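Local coordinates for protein Ribose/Galactose Isomerase (PDB 3ONO) that probably interconverts aldose and ketose forms of sugar phosphates as an isomerase, at residues 10-15 / 48-53. Sequence-based numbering, arbitrary orientation.
Sequences MENSQA and HLTYIH
Asn12 grips the carbonyl of Leu49 twice, a compact example of how one residue can fasten two loops by directing its backbone N-H and its side-chain amide at one carbonyl oxygen. Asn12 N donates to Leu49 O at 3.0 Å, and Asn12 ND2 reaches the same oxygen at 2.9 Å along a nearly straight line, 166° at the hydrogen. The two donors approach from opposite faces of the carbonyl plane. Asn12 CG sits between the backbone N and the carbonyl carbon (chi1 72°), a placement that lets ND2 come to the same oxygen as the backbone N, and Leu49 O lies in the plane of the amide. The imidazole of His48 also lies against this amide, its plane only 19° from that of the amide. His48 NE2 comes within 3.3 Å of Asn12 CB, while His48 CE1 is near ND2; the two side chains pack without a hydrogen bond between them.

Glu11 lays CB and CG against the backbone from Leu49 O to Tyr51 N, with Glu11 CB 3.6 Å from Thr50 C. Its chain then bends at chi2 back toward its own loop. There Glu11 OE2 accepts from both Ser13 N and Ser13 OG, and Glu11 OE1 from Gln14 N, bonds that hold the carboxylate's rotation. A water bridges the loops, donating to Glu11 OE2 and accepting from Tyr51 N at 2.9 Å, so the carboxylate serves the first turn of the helix indirectly. Thr50 OG1 caps that turn by accepting from Ile52 N, and His53 ND1 receives Thr50 N in the ring plane, completing a capping box.

The contact thus joins the loop between strand 5-8 and helix 18-31 to the start of helix 51-63 in this alpha-beta-alpha sandwich. Leu49 also packs on Thr185 of helix 180-186, and Thr50 and Tyr51 meet Asn156 of a second subunit.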
loop_
_atom_site.group_PDB
_atom_site.type_symbol
_atom_site.label_atom_id
_atom_site.label_comp_id
_atom_site.label_asym_id
_atom_site.label_seq_id
_atom_site.Cartn_x
_atom_site.Cartn_y
_atom_site.Cartn_z
HETATM N N MSE A 10 15.738 -17.766 0.709
HETATM C CA MSE A 10 16.066 -16.391 1.077
HETATM C C MSE A 10 17.581 -16.155 1.037
HETATM O O MSE A 10 18.366 -17.106 1.154
HETATM C CB MSE A 10 15.427 -16.021 2.417
HETATM C CG MSE A 10 13.934 -15.878 2.276
HETATM SE SE MSE A 10 13.003 -15.829 3.981
HETATM C CE MSE A 10 13.751 -14.144 4.620
ATOM N N GLU A 11 17.972 -14.902 0.816
ATOM C CA GLU A 11 19.377 -14.536 0.647
ATOM C C GLU A 11 19.914 -13.727 1.841
ATOM O O GLU A 11 19.217 -13.540 2.837
ATOM C CB GLU A 11 19.606 -13.778 -0.669
ATOM C CG GLU A 11 18.636 -12.609 -0.889
ATOM C CD GLU A 11 18.811 -11.484 0.115
ATOM O OE1 GLU A 11 17.930 -11.346 0.972
ATOM O OE2 GLU A 11 19.812 -10.743 0.043
ATOM N N ASN A 12 21.173 -13.288 1.738
ATOM C CA ASN A 12 21.892 -12.817 2.922
ATOM C C ASN A 12 21.295 -11.570 3.567
ATOM O O ASN A 12 21.270 -11.444 4.802
ATOM C CB ASN A 12 23.386 -12.630 2.619
ATOM C CG ASN A 12 23.657 -11.426 1.744
ATOM O OD1 ASN A 12 23.796 -10.300 2.249
ATOM N ND2 ASN A 12 23.720 -11.642 0.423
ATOM N N SER A 13 20.799 -10.640 2.763
ATOM C CA SER A 13 20.348 -9.380 3.368
ATOM C C SER A 13 19.145 -9.584 4.295
ATOM O O SER A 13 18.969 -8.849 5.281
ATOM C CB SER A 13 20.064 -8.291 2.313
ATOM O OG SER A 13 18.853 -8.510 1.593
ATOM N N GLN A 14 18.329 -10.590 3.989
ATOM C CA GLN A 14 17.114 -10.854 4.774
ATOM C C GLN A 14 17.165 -12.159 5.574
ATOM O O GLN A 14 16.147 -12.617 6.089
ATOM C CB GLN A 14 15.893 -10.874 3.854
ATOM C CG GLN A 14 15.813 -9.667 2.953
ATOM C CD GLN A 14 15.848 -8.367 3.740
ATOM O OE1 GLN A 14 15.117 -8.201 4.725
ATOM N NE2 GLN A 14 16.710 -7.441 3.319
ATOM N N ALA A 15 18.349 -12.740 5.701
ATOM C CA ALA A 15 18.488 -14.067 6.297
ATOM C C ALA A 15 18.041 -14.135 7.748
ATOM O O ALA A 15 17.579 -15.184 8.189
ATOM C CB ALA A 15 19.931 -14.567 6.168
ATOM N N HIS A 48 26.356 -18.896 2.383
ATOM C CA HIS A 48 26.035 -17.535 1.923
ATOM C C HIS A 48 25.473 -17.516 0.496
ATOM O O HIS A 48 26.032 -18.151 -0.407
ATOM C CB HIS A 48 27.290 -16.661 2.002
ATOM C CG HIS A 48 27.033 -15.202 1.794
ATOM N ND1 HIS A 48 27.040 -14.612 0.548
ATOM C CD2 HIS A 48 26.788 -14.210 2.680
ATOM C CE1 HIS A 48 26.789 -13.320 0.677
ATOM N NE2 HIS A 48 26.637 -13.050 1.960
ATOM N N LEU A 49 24.375 -16.773 0.316
ATOM C CA LEU A 49 23.685 -16.636 -0.964
ATOM C C LEU A 49 23.319 -15.175 -1.230
ATOM O O LEU A 49 23.036 -14.410 -0.293
ATOM C CB LEU A 49 22.376 -17.420 -0.919
ATOM C CG LEU A 49 22.426 -18.928 -0.697
ATOM C CD1 LEU A 49 20.999 -19.458 -0.746
ATOM C CD2 LEU A 49 23.287 -19.589 -1.780
ATOM N N THR A 50 23.272 -14.796 -2.504
ATOM C CA THR A 50 22.690 -13.505 -2.876
ATOM C C THR A 50 21.453 -13.771 -3.718
ATOM O O THR A 50 21.153 -14.922 -4.060
ATOM C CB THR A 50 23.615 -12.681 -3.779
ATOM O OG1 THR A 50 23.647 -13.275 -5.081
ATOM C CG2 THR A 50 25.022 -12.608 -3.223
ATOM N N TYR A 51 20.768 -12.708 -4.119
ATOM C CA TYR A 51 19.593 -12.915 -4.962
ATOM C C TYR A 51 19.936 -13.484 -6.334
ATOM O O TYR A 51 19.054 -14.007 -7.008
ATOM C CB TYR A 51 18.744 -11.639 -5.091
ATOM C CG TYR A 51 19.403 -10.482 -5.798
ATOM C CD1 TYR A 51 19.487 -10.441 -7.195
ATOM C CD2 TYR A 51 19.908 -9.390 -5.068
ATOM C CE1 TYR A 51 20.054 -9.354 -7.844
ATOM C CE2 TYR A 51 20.491 -8.304 -5.715
ATOM C CZ TYR A 51 20.574 -8.304 -7.104
ATOM O OH TYR A 51 21.132 -7.232 -7.769
ATOM N N ILE A 52 21.209 -13.428 -6.743
ATOM C CA ILE A 52 21.607 -14.078 -7.981
ATOM C C ILE A 52 21.488 -15.591 -7.838
ATOM O O ILE A 52 20.946 -16.276 -8.707
ATOM C CB ILE A 52 23.081 -13.739 -8.374
ATOM C CG1 ILE A 52 23.247 -12.235 -8.579
ATOM C CG2 ILE A 52 23.485 -14.506 -9.662
ATOM C CD1 ILE A 52 22.398 -11.650 -9.705
ATOM N N HIS A 53 21.991 -16.127 -6.731
ATOM C CA HIS A 53 21.936 -17.565 -6.516
ATOM C C HIS A 53 20.488 -18.023 -6.413
ATOM O O HIS A 53 20.153 -19.115 -6.855
ATOM C CB HIS A 53 22.705 -17.957 -5.259
ATOM C CG HIS A 53 24.128 -17.496 -5.273
ATOM N ND1 HIS A 53 24.593 -16.493 -4.442
ATOM C CD2 HIS A 53 25.183 -17.880 -6.036
ATOM C CE1 HIS A 53 25.879 -16.294 -4.684
ATOM N NE2 HIS A 53 26.261 -17.122 -5.650
HETATM O O HOH W 1 21.398 -10.617 -2.139
#